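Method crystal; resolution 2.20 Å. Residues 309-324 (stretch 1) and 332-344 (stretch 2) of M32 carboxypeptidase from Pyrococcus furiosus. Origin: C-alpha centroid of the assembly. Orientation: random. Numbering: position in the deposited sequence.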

# COMPACT_ATOMS: atom_id res chain seq x y z
N ILE A 309 25.14 -5.27 19.39
CA ILE A 309 24.65 -6.64 19.59
C ILE A 309 24.96 -7.59 18.44
O ILE A 309 25.50 -8.68 18.64
N GLY A 310 24.59 -7.18 17.23
CA GLY A 310 24.80 -8.01 16.06
C GLY A 310 26.21 -8.45 15.72
O GLY A 310 26.39 -9.50 15.11
N ARG A 311 27.22 -7.67 16.10
CA ARG A 311 28.60 -8.05 15.80
C ARG A 311 29.32 -8.56 17.04
O ARG A 311 30.53 -8.82 17.01
N SER A 312 28.57 -8.71 18.13
CA SER A 312 29.13 -9.20 19.39
C SER A 312 29.31 -10.72 19.32
O SER A 312 28.56 -11.41 18.62
N LYS A 313 30.28 -11.24 20.07
CA LYS A 313 30.54 -12.68 20.08
C LYS A 313 29.31 -13.49 20.50
O LYS A 313 29.05 -14.57 19.97
N GLU A 314 28.56 -12.94 21.46
CA GLU A 314 27.36 -13.60 21.96
C GLU A 314 26.28 -13.78 20.89
O GLU A 314 25.69 -14.85 20.77
N PHE A 315 26.01 -12.73 20.12
CA PHE A 315 25.00 -12.82 19.07
C PHE A 315 25.43 -13.90 18.07
O PHE A 315 24.62 -14.65 17.55
N VAL A 316 26.74 -14.00 17.84
CA VAL A 316 27.28 -14.99 16.92
C VAL A 316 27.04 -16.41 17.42
O VAL A 316 26.70 -17.31 16.64
N GLU A 317 27.25 -16.63 18.72
CA GLU A 317 27.04 -17.95 19.32
C GLU A 317 25.57 -18.32 19.27
O GLU A 317 25.22 -19.46 18.99
N LEU A 318 24.71 -17.34 19.51
CA LEU A 318 23.26 -17.53 19.49
C LEU A 318 22.71 -17.97 18.14
O LEU A 318 21.81 -18.81 18.06
N ILE A 319 23.23 -17.38 17.07
CA ILE A 319 22.78 -17.67 15.71
C ILE A 319 23.57 -18.79 15.03
O ILE A 319 23.10 -19.40 14.05
N TYR A 320 24.76 -19.05 15.54
CA TYR A 320 25.64 -20.07 14.97
C TYR A 320 24.93 -21.37 14.58
O TYR A 320 25.04 -21.83 13.44
N PRO A 321 24.19 -21.98 15.51
CA PRO A 321 23.51 -23.23 15.15
C PRO A 321 22.54 -23.09 13.98
O PRO A 321 22.42 -23.99 13.15
N VAL A 322 21.86 -21.95 13.91
CA VAL A 322 20.90 -21.69 12.84
C VAL A 322 21.61 -21.56 11.50
O VAL A 322 21.08 -21.97 10.46
N LEU A 323 22.80 -20.97 11.52
CA LEU A 323 23.59 -20.80 10.31
C LEU A 323 23.98 -22.18 9.78
O LEU A 323 23.94 -22.44 8.58
N LYS A 324 24.37 -23.07 10.70
CA LYS A 324 24.78 -24.43 10.35
C LYS A 324 23.62 -25.23 9.76
O LYS A 324 23.80 -25.97 8.79
N ASN A 332 32.21 -25.86 7.28
CA ASN A 332 33.64 -25.68 7.13
C ASN A 332 34.13 -24.52 8.00
O ASN A 332 35.32 -24.19 7.98
N TYR A 333 33.22 -23.89 8.73
CA TYR A 333 33.61 -22.77 9.58
C TYR A 333 33.16 -22.92 11.03
O TYR A 333 32.18 -23.60 11.34
N THR A 334 33.89 -22.25 11.92
CA THR A 334 33.59 -22.28 13.35
C THR A 334 32.97 -20.95 13.76
O THR A 334 32.97 -19.99 12.99
N PRO A 335 32.43 -20.87 14.99
CA PRO A 335 31.83 -19.62 15.46
C PRO A 335 32.81 -18.44 15.53
O PRO A 335 32.39 -17.28 15.45
N GLU A 336 34.10 -18.74 15.67
CA GLU A 336 35.12 -17.68 15.71
C GLU A 336 35.27 -17.16 14.29
O GLU A 336 35.49 -15.97 14.06
N ASP A 337 35.16 -18.07 13.33
CA ASP A 337 35.26 -17.71 11.92
C ASP A 337 34.14 -16.74 11.59
O ASP A 337 34.32 -15.80 10.81
N VAL A 338 32.96 -16.97 12.17
CA VAL A 338 31.82 -16.11 11.92
C VAL A 338 32.07 -14.79 12.63
O VAL A 338 31.76 -13.72 12.11
N TYR A 339 32.66 -14.86 13.83
CA TYR A 339 32.95 -13.65 14.57
C TYR A 339 33.89 -12.74 13.77
O TYR A 339 33.53 -11.60 13.48
N LEU A 340 35.08 -13.23 13.43
CA LEU A 340 36.05 -12.44 12.68
C LEU A 340 35.43 -11.87 11.40
O LEU A 340 35.70 -10.74 11.00
N TYR A 341 34.58 -12.68 10.76
CA TYR A 341 33.89 -12.29 9.54
C TYR A 341 33.01 -11.06 9.82
O TYR A 341 33.09 -10.06 9.10
N PHE A 342 32.21 -11.13 10.88
CA PHE A 342 31.32 -10.04 11.26
C PHE A 342 32.03 -8.77 11.73
O PHE A 342 31.41 -7.72 11.84
N ASN A 343 33.33 -8.87 12.00
CA ASN A 343 34.07 -7.72 12.50
C ASN A 343 35.30 -7.32 11.71
O ASN A 343 36.16 -6.62 12.21
N ILE A 344 35.37 -7.77 10.46
CA ILE A 344 36.50 -7.42 9.63
C ILE A 344 36.70 -5.90 9.65
O ILE A 344 35.76 -5.14 9.90

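A helix pair can combine a few polar links, several of them to backbone carbonyls, with an apolar knob-into-hole contact, and this pair from the M32 carboxypeptidase of Pyrococcus furiosus illustrates the arrangement well. The helices, 313-324 and 335-342, run at 128° to each other, with their axes 9.4 Å apart at closest approach.

The strongest polar contact is a salt bridge, Lys313 NZ to Glu336 OE2 at 2.6 Å. Neither CA-to-CB bond points toward the other stretch: that of Lys313 is sideways and that of Glu336 away, yet the end of each chain comes nearer. Lys313 does so with chi1 t and chi2 p before extending through two further t angles; Glu336 adopts an off-well chi1 of -107° followed by chi2 m. The same ammonium makes a weak hydrogen bond from Lys313 NZ to Pro335 O (3.4 Å).

Near the other end of the second helix, Arg311 is held twice. With chi1 m and the next two angles t, its side chain extends until Arg311 NH1 donates to Phe342 O at 2.6 Å, the carbonyl lying near the guanidinium plane, as good donor geometry requires. In return, Asn343 ND2 (chi1 m) donates to Arg311 O at 2.9 Å, and the same amide nitrogen reaches back to Tyr339 O at 3.1 Å, tying the loop to its own helix. A third link comes from Tyr320, whose t rotamer carries Tyr320 OH to Tyr333 O, a 2.9 Å hydrogen bond to the backbone just ahead of the second helix.

Between these anchors lies the apolar packing. Val316, chi1 t, points toward the second helix as a knob among Pro335, Val338, Tyr339 and Phe342. Val316 CG1 lies 3.9 Å from Val338 CB and 3.3 Å from Pro335 O, and Val316 CG2 lies 4.0 Å from Phe342 CD2 and 4.4 Å from Tyr339 CD1. The Tyr320 ring offers one face to proline, with Pro335 CD 3.7 Å from the ring centroid in a CH-pi contact, and receives Val338 CG2 at its edge, 4.2 Å from Tyr320 CD1. Val338, also t, points toward the first helix and extends this patch to Leu323, with Val338 CG1 4.0 Å from Leu323 CD1.

The rings of Phe342 and Tyr339 also meet backbone. Phe342 (chi1 m) points inward and turns its edge to Gly310, with Phe342 CD2 3.3 Å from Gly310 O. Tyr339 (chi1 t) also points inward, bringing Tyr339 CE1 within 3.3 Å of Arg311 O; its hydroxyl is hydrogen-bonded elsewhere in the structure.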

# COMPACT_ATOMS: atom_id res chain seq x y z
CB ILE A 309 23.12 -6.64 19.81
CG1 ILE A 309 22.79 -5.88 21.09
CG2 ILE A 309 22.59 -8.07 19.86
CD1 ILE A 309 21.33 -5.92 21.51
CB ARG A 311 29.38 -6.87 15.18
CG ARG A 311 28.92 -6.47 13.79
CD ARG A 311 29.79 -5.36 13.25
NE ARG A 311 29.14 -4.66 12.15
CZ ARG A 311 29.13 -5.06 10.88
NH1 ARG A 311 29.76 -6.15 10.52
NH2 ARG A 311 28.48 -4.35 9.98
CB SER A 312 28.23 -8.84 20.58
OG SER A 312 27.09 -9.68 20.62
CB LYS A 313 31.69 -12.96 21.03
CG LYS A 313 32.14 -14.40 21.04
CD LYS A 313 32.67 -14.75 19.68
CE LYS A 313 33.28 -16.13 19.64
NZ LYS A 313 33.93 -16.34 18.33
CB GLU A 314 26.79 -12.81 23.14
CG GLU A 314 27.66 -12.73 24.38
CD GLU A 314 28.88 -11.84 24.20
OE1 GLU A 314 28.76 -10.76 23.57
OE2 GLU A 314 29.95 -12.22 24.71
CB PHE A 315 24.82 -11.47 18.35
CG PHE A 315 23.72 -11.47 17.32
CD1 PHE A 315 22.38 -11.41 17.71
CD2 PHE A 315 24.02 -11.63 15.97
CE1 PHE A 315 21.36 -11.51 16.77
CE2 PHE A 315 23.01 -11.73 15.02
CZ PHE A 315 21.66 -11.67 15.42
CB VAL A 316 28.79 -14.76 16.68
CG1 VAL A 316 29.42 -16.03 16.07
CG2 VAL A 316 28.98 -13.54 15.76
CB GLU A 317 27.52 -17.98 20.78
CG GLU A 317 29.02 -17.86 20.94
CD GLU A 317 29.44 -17.69 22.40
OE1 GLU A 317 30.67 -17.59 22.64
OE2 GLU A 317 28.55 -17.67 23.28
CB LEU A 318 22.57 -16.23 19.90
CG LEU A 318 21.06 -16.20 19.65
CD1 LEU A 318 20.37 -17.28 20.49
CD2 LEU A 318 20.51 -14.80 19.98
CB ILE A 319 22.88 -16.40 14.83
CG1 ILE A 319 22.42 -15.18 15.63
CG2 ILE A 319 22.04 -16.55 13.57
CD1 ILE A 319 21.05 -15.31 16.25
CB TYR A 320 26.80 -20.38 15.93
CG TYR A 320 27.80 -21.34 15.34
CD1 TYR A 320 28.54 -21.00 14.22
CD2 TYR A 320 27.95 -22.62 15.88
CE1 TYR A 320 29.41 -21.90 13.63
CE2 TYR A 320 28.82 -23.54 15.29
CZ TYR A 320 29.54 -23.17 14.17
OH TYR A 320 30.40 -24.07 13.56
CB PRO A 321 22.83 -23.65 16.46
CG PRO A 321 22.72 -22.38 17.24
CD PRO A 321 24.00 -21.66 16.94
CB VAL A 322 20.11 -20.40 13.12
CG1 VAL A 322 19.14 -20.13 11.99
CG2 VAL A 322 19.37 -20.55 14.44
CB LEU A 323 24.85 -19.97 10.61
CG LEU A 323 24.70 -18.49 10.96
CD1 LEU A 323 26.09 -17.87 11.13
CD2 LEU A 323 23.94 -17.76 9.86
CB LYS A 324 25.32 -25.15 11.59
CG LYS A 324 26.64 -24.60 12.14
CD LYS A 324 27.82 -24.98 11.24
CE LYS A 324 28.11 -26.47 11.28
NZ LYS A 324 28.49 -26.93 12.65
CB ASN A 332 33.99 -25.39 5.67
CG ASN A 332 33.74 -26.58 4.77
OD1 ASN A 332 34.38 -27.62 4.92
ND2 ASN A 332 32.80 -26.44 3.84
CB TYR A 333 33.08 -21.44 9.02
CG TYR A 333 33.46 -21.19 7.58
CD1 TYR A 333 32.70 -21.71 6.54
CD2 TYR A 333 34.61 -20.45 7.26
CE1 TYR A 333 33.06 -21.50 5.21
CE2 TYR A 333 34.97 -20.23 5.93
CZ TYR A 333 34.19 -20.76 4.91
OH TYR A 333 34.54 -20.53 3.61
CB THR A 334 34.86 -22.47 14.17
OG1 THR A 334 35.54 -21.21 14.27
CG2 THR A 334 35.78 -23.47 13.49
CB PRO A 335 31.25 -20.00 16.83
CG PRO A 335 32.01 -21.22 17.22
CD PRO A 335 32.16 -21.97 15.93
CB GLU A 336 36.47 -18.21 16.21
CG GLU A 336 36.84 -17.78 17.63
CD GLU A 336 37.07 -16.28 17.78
OE1 GLU A 336 37.95 -15.73 17.08
OE2 GLU A 336 36.38 -15.65 18.61
CB ASP A 337 35.14 -18.95 11.04
CG ASP A 337 36.47 -19.64 10.81
OD1 ASP A 337 36.46 -20.84 10.45
OD2 ASP A 337 37.52 -18.98 10.98
CB VAL A 338 30.50 -16.74 12.43
CG1 VAL A 338 29.34 -15.79 12.16
CG2 VAL A 338 30.26 -18.09 11.74
CB TYR A 339 33.59 -13.95 15.92
CG TYR A 339 33.84 -12.69 16.70
CD1 TYR A 339 32.80 -12.03 17.35
CD2 TYR A 339 35.10 -12.09 16.72
CE1 TYR A 339 33.00 -10.81 18.00
CE2 TYR A 339 35.32 -10.87 17.36
CZ TYR A 339 34.27 -10.24 18.00
OH TYR A 339 34.47 -9.02 18.63
CB LEU A 340 37.29 -13.28 12.35
CG LEU A 340 38.12 -13.80 13.54
CD1 LEU A 340 39.20 -14.75 13.05
CD2 LEU A 340 38.75 -12.62 14.30
CB TYR A 341 33.06 -13.49 9.07
CG TYR A 341 32.08 -13.24 7.95
CD1 TYR A 341 32.47 -12.55 6.80
CD2 TYR A 341 30.79 -13.75 8.02
CE1 TYR A 341 31.58 -12.37 5.74
CE2 TYR A 341 29.89 -13.58 6.97
CZ TYR A 341 30.29 -12.89 5.83
OH TYR A 341 29.40 -12.74 4.79
CB PHE A 342 30.38 -10.49 12.39
CG PHE A 342 29.13 -11.19 11.93
CD1 PHE A 342 29.11 -11.91 10.74
CD2 PHE A 342 27.99 -11.18 12.73
CE1 PHE A 342 27.97 -12.60 10.35
CE2 PHE A 342 26.84 -11.86 12.34
CZ PHE A 342 26.84 -12.57 11.16
CB ASN A 343 34.48 -7.98 13.95
CG ASN A 343 33.30 -7.92 14.90
OD1 ASN A 343 33.05 -6.90 15.51
ND2 ASN A 343 32.57 -9.02 15.00
CB ILE A 344 36.26 -7.90 8.18
CG1 ILE A 344 36.48 -9.41 8.12
CG2 ILE A 344 37.19 -7.17 7.22
CD1 ILE A 344 36.34 -9.98 6.74